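Local coordinates for protein probable acetyltransferases (PDB 3PZJ) that probably transfers an acetyl group from acetyl-coenzyme A to an acceptor amine, perhaps a protein N terminus, as a member of the GNAT acetyltransferase family, at residues Leu143-Lys146 against Thr147-Leu151; Ala52-Arg55 against Leu56-Asp60. All coordinates share one frame; numbering follows the deposited sequence.

Overall arrangement
Both contacts are local. Each lies at the C-terminal end of one helix and runs on into the residues just after it. Following the chain from the N terminus, contact 2 comes first. It sits at the C-terminal end of helix 46-58, which follows strand 39-43. Contact 1 comes later, in the last turns of helix 135-150. That helix joins the parallel neighbours 119-127 and 155-161. Each contact closes only a helical turn, and the two follow in series without nesting or crossing. Their centres lie about 28 Å apart, on opposite sides of the centre of the chain. Strand 106-114 is shared, since side chains from both contacts touch it.

Contact 1: Leu143-Lys146 against Thr147-Leu151; sequences LLLK and TAFEL
The carbonyl oxygen L143 O is gripped twice by T147. T147 OG1 donates to it at 2.7 Å, and T147 N donates to the same oxygen at 2.9 Å. The two donors reach L143 O from opposite faces of its carbonyl plane. This is a serine/threonine hydroxyl bonded back to the carbonyl one turn earlier, a common way to satisfy a buried hydroxyl inside a helix. Here the helix is 135-150, the crossover of a beta-alpha-beta unit between strands 119-127 and 155-161. The threonine torsion explains the bond: chi1 of -62° sets OG1 beside the backbone N and anti to the carbonyl carbon, which turns the hydroxyl back to L143 O, while CG2 is anti to that N.

The i to i+4 backbone pattern continues through A148 N to L144 O, F149 N to L145 O and E150 N to K146 O. The F149 bond is nearly linear, with an N-H...O angle of 174°. L144 O also receives a bond from the hydroxyl of Y110 on strand 106-114, so it too has two donors.

L145 and F149 run side by side in the same direction. Branch CD2 of L145 meets F149 CE2 at 3.9 Å. Both residues, like A148, rest on C156, and the F149 ring also stacks with W205.

On the more exposed side, K146 and E150 also run alongside each other. The aliphatic part of the lysine does the touching, with K146 CE 3.6 Å from E150 OE2. With CG anti to the backbone N (chi1 -177°), the lysine chain lies alongside E150, and CG as well as CE comes near OE2. The charged ends do not meet: K146 NZ stays 5.0 Å from E150 OE2.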
loop_
_atom_site.group_PDB
_atom_site.type_symbol
_atom_site.label_atom_id
_atom_site.label_comp_id
_atom_site.label_asym_id
_atom_site.label_seq_id
_atom_site.Cartn_x
_atom_site.Cartn_y
_atom_site.Cartn_z
ATOM N N LEU A 143 -0.779 5.896 22.205
ATOM C CA LEU A 143 -2.275 5.770 22.201
ATOM C C LEU A 143 -2.860 5.276 20.847
ATOM O O LEU A 143 -3.808 4.458 20.846
ATOM C CB LEU A 143 -2.931 7.053 22.606
ATOM C CG LEU A 143 -2.813 7.459 24.036
ATOM C CD1 LEU A 143 -3.276 8.958 24.250
ATOM C CD2 LEU A 143 -3.637 6.476 24.906
ATOM N N LEU A 144 -2.234 5.658 19.704
ATOM C CA LEU A 144 -2.685 5.108 18.438
ATOM C C LEU A 144 -2.259 3.694 18.285
ATOM O O LEU A 144 -3.027 2.909 17.724
ATOM C CB LEU A 144 -2.265 5.945 17.245
ATOM C CG LEU A 144 -2.910 7.319 17.058
ATOM C CD1 LEU A 144 -2.527 7.857 15.715
ATOM C CD2 LEU A 144 -4.452 7.342 17.229
ATOM N N LEU A 145 -1.087 3.304 18.793
ATOM C CA LEU A 145 -0.708 1.876 18.717
ATOM C C LEU A 145 -1.688 1.038 19.573
ATOM O O LEU A 145 -2.290 0.043 19.083
ATOM C CB LEU A 145 0.738 1.720 19.171
ATOM C CG LEU A 145 1.769 2.236 18.156
ATOM C CD1 LEU A 145 3.137 2.358 18.867
ATOM C CD2 LEU A 145 1.830 1.253 16.965
ATOM N N LYS A 146 -1.858 1.462 20.834
ATOM C CA LYS A 146 -2.723 0.746 21.758
ATOM C C LYS A 146 -4.071 0.565 21.117
ATOM O O LYS A 146 -4.618 -0.536 21.099
ATOM C CB LYS A 146 -2.871 1.526 23.053
ATOM C CG LYS A 146 -3.720 0.830 24.150
ATOM C CD LYS A 146 -3.965 1.869 25.244
ATOM C CE LYS A 146 -4.490 1.230 26.536
ATOM N NZ LYS A 146 -3.953 2.036 27.692
ATOM N N THR A 147 -4.590 1.660 20.544
ATOM C CA THR A 147 -5.908 1.661 19.999
ATOM C C THR A 147 -6.047 0.723 18.812
ATOM O O THR A 147 -7.069 0.029 18.664
ATOM C CB THR A 147 -6.380 3.097 19.637
ATOM O OG1 THR A 147 -6.430 3.942 20.824
ATOM C CG2 THR A 147 -7.745 3.045 19.019
ATOM N N ALA A 148 -5.049 0.725 17.941
ATOM C CA ALA A 148 -5.084 -0.124 16.769
ATOM C C ALA A 148 -5.059 -1.605 17.171
ATOM O O ALA A 148 -5.856 -2.452 16.614
ATOM C CB ALA A 148 -3.891 0.221 15.800
ATOM N N PHE A 149 -4.178 -1.960 18.084
ATOM C CA PHE A 149 -4.111 -3.360 18.494
ATOM C C PHE A 149 -5.395 -3.785 19.243
ATOM O O PHE A 149 -5.898 -4.908 19.050
ATOM C CB PHE A 149 -2.800 -3.637 19.269
ATOM C CG PHE A 149 -1.569 -3.457 18.390
ATOM C CD1 PHE A 149 -1.402 -4.261 17.269
ATOM C CD2 PHE A 149 -0.604 -2.497 18.644
ATOM C CE1 PHE A 149 -0.324 -4.145 16.432
ATOM C CE2 PHE A 149 0.502 -2.357 17.777
ATOM C CZ PHE A 149 0.650 -3.137 16.682
ATOM N N GLU A 150 -5.964 -2.884 20.051
ATOM C CA GLU A 150 -7.255 -3.180 20.733
ATOM C C GLU A 150 -8.376 -3.330 19.708
ATOM O O GLU A 150 -9.393 -3.978 19.953
ATOM C CB GLU A 150 -7.611 -2.103 21.793
ATOM C CG GLU A 150 -6.705 -2.279 23.025
ATOM C CD GLU A 150 -6.959 -1.313 24.196
ATOM O OE1 GLU A 150 -7.737 -0.329 24.054
ATOM O OE2 GLU A 150 -6.294 -1.561 25.224
ATOM N N LEU A 151 -8.203 -2.749 18.531
ATOM C CA LEU A 151 -9.239 -2.819 17.484
ATOM C C LEU A 151 -9.046 -4.032 16.613
ATOM O O LEU A 151 -9.833 -4.236 15.663
ATOM C CB LEU A 151 -9.237 -1.560 16.585
ATOM C CG LEU A 151 -10.102 -0.350 17.055
ATOM C CD1 LEU A 151 -10.149 -0.226 18.589
ATOM C CD2 LEU A 151 -9.661 0.943 16.354
#

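Contact 2: Ala52-Arg55 against Leu56-Asp60; sequences ALFR and LFAGD
F54 CG stands anti to the backbone N (chi1 175°), which brings one face of the ring toward A58, one turn on. A58 CB lies over that face, toward the rim, 4.2 Å from F54 CE2. F57 turns differently: its CG sits beside its own backbone N (chi1 -55°), and F57 CD2 comes 3.3 Å from L53 O, oblique to the ring. L56 CB approaches one face of the F57 ring, again near the rim.

This is the weakly bonded last turn of helix 46-58, which packs against helix 75-87 and strand 106-114 of the GNAT domain. The backbone bonds here mix i+4 with i+3. F54 O takes two donors: A58 N at 2.9 Å, nearly in line with the carbonyl, and F57 N at 3.2 Å, from above the carbonyl plane. L56 N donates to A52 O at 3.2 Å, with a second, weak bond to L53 O.

L53 CD2 and L56 CD2 meet loosely at 4.3 Å. L53 also packs on F78 and F107. F57 touches F107 as well, and its ring meets W64 edge-to-face.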
loop_
_atom_site.group_PDB
_atom_site.type_symbol
_atom_site.label_atom_id
_atom_site.label_comp_id
_atom_site.label_asym_id
_atom_site.label_seq_id
_atom_site.Cartn_x
_atom_site.Cartn_y
_atom_site.Cartn_z
ATOM N N ALA A 52 -6.500 26.734 13.960
ATOM C CA ALA A 52 -5.550 26.555 15.041
ATOM C C ALA A 52 -4.375 25.748 14.566
ATOM O O ALA A 52 -3.218 26.078 14.893
ATOM C CB ALA A 52 -6.174 25.926 16.242
ATOM N N LEU A 53 -4.643 24.679 13.818
ATOM C CA LEU A 53 -3.534 23.827 13.377
ATOM C C LEU A 53 -2.704 24.578 12.375
ATOM O O LEU A 53 -1.510 24.447 12.379
ATOM C CB LEU A 53 -4.054 22.513 12.758
ATOM C CG LEU A 53 -4.598 21.540 13.816
ATOM C CD1 LEU A 53 -5.368 20.446 13.055
ATOM C CD2 LEU A 53 -3.509 20.935 14.735
ATOM N N PHE A 54 -3.348 25.348 11.489
ATOM C CA PHE A 54 -2.595 26.122 10.530
ATOM C C PHE A 54 -1.563 27.003 11.226
ATOM O O PHE A 54 -0.403 27.028 10.838
ATOM C CB PHE A 54 -3.559 26.985 9.721
ATOM C CG PHE A 54 -2.887 27.907 8.773
ATOM C CD1 PHE A 54 -2.164 27.420 7.730
ATOM C CD2 PHE A 54 -2.891 29.264 8.989
ATOM C CE1 PHE A 54 -1.544 28.212 6.880
ATOM C CE2 PHE A 54 -2.233 30.087 8.116
ATOM C CZ PHE A 54 -1.573 29.552 7.048
ATOM N N ARG A 55 -2.008 27.740 12.241
ATOM C CA ARG A 55 -1.147 28.718 12.980
ATOM C C ARG A 55 0.023 28.031 13.593
ATOM O O ARG A 55 1.085 28.603 13.661
ATOM C CB ARG A 55 -1.897 29.377 14.100
ATOM C CG ARG A 55 -2.882 30.347 13.583
ATOM C CD ARG A 55 -3.598 31.081 14.746
ATOM N NE ARG A 55 -4.945 31.391 14.318
ATOM C CZ ARG A 55 -6.072 30.848 14.782
ATOM N NH1 ARG A 55 -6.083 29.974 15.792
ATOM N NH2 ARG A 55 -7.217 31.236 14.240
ATOM N N LEU A 56 -0.181 26.795 14.046
ATOM C CA LEU A 56 0.865 26.079 14.709
ATOM C C LEU A 56 2.126 25.924 13.838
ATOM O O LEU A 56 3.254 25.932 14.379
ATOM C CB LEU A 56 0.342 24.720 15.132
ATOM C CG LEU A 56 0.828 24.031 16.355
ATOM C CD1 LEU A 56 0.610 24.933 17.596
ATOM C CD2 LEU A 56 -0.016 22.683 16.413
ATOM N N PHE A 57 1.966 25.798 12.514
ATOM C CA PHE A 57 3.107 25.555 11.639
ATOM C C PHE A 57 3.415 26.749 10.737
ATOM O O PHE A 57 4.477 26.785 10.133
ATOM C CB PHE A 57 2.863 24.313 10.793
ATOM C CG PHE A 57 2.538 23.131 11.613
ATOM C CD1 PHE A 57 3.524 22.479 12.318
ATOM C CD2 PHE A 57 1.220 22.727 11.743
ATOM C CE1 PHE A 57 3.180 21.379 13.092
ATOM C CE2 PHE A 57 0.878 21.674 12.542
ATOM C CZ PHE A 57 1.807 21.002 13.200
ATOM N N ALA A 58 2.459 27.700 10.652
ATOM C CA ALA A 58 2.537 28.870 9.752
ATOM C C ALA A 58 3.901 29.499 9.820
ATOM O O ALA A 58 4.414 30.017 8.808
ATOM C CB ALA A 58 1.491 29.942 10.145
ATOM N N GLY A 59 4.486 29.467 11.007
ATOM C CA GLY A 59 5.736 30.110 11.249
ATOM C C GLY A 59 6.965 29.580 10.542
ATOM O O GLY A 59 7.679 30.368 9.921
ATOM N N ASP A 60 7.245 28.274 10.677
ATOM C CA ASP A 60 8.459 27.697 10.151
ATOM C C ASP A 60 8.178 26.652 9.049
ATOM O O ASP A 60 7.922 25.503 9.317
ATOM C CB ASP A 60 9.228 27.052 11.293
ATOM C CG ASP A 60 10.507 26.379 10.842
ATOM O OD1 ASP A 60 10.924 26.530 9.644
ATOM O OD2 ASP A 60 11.123 25.730 11.718
#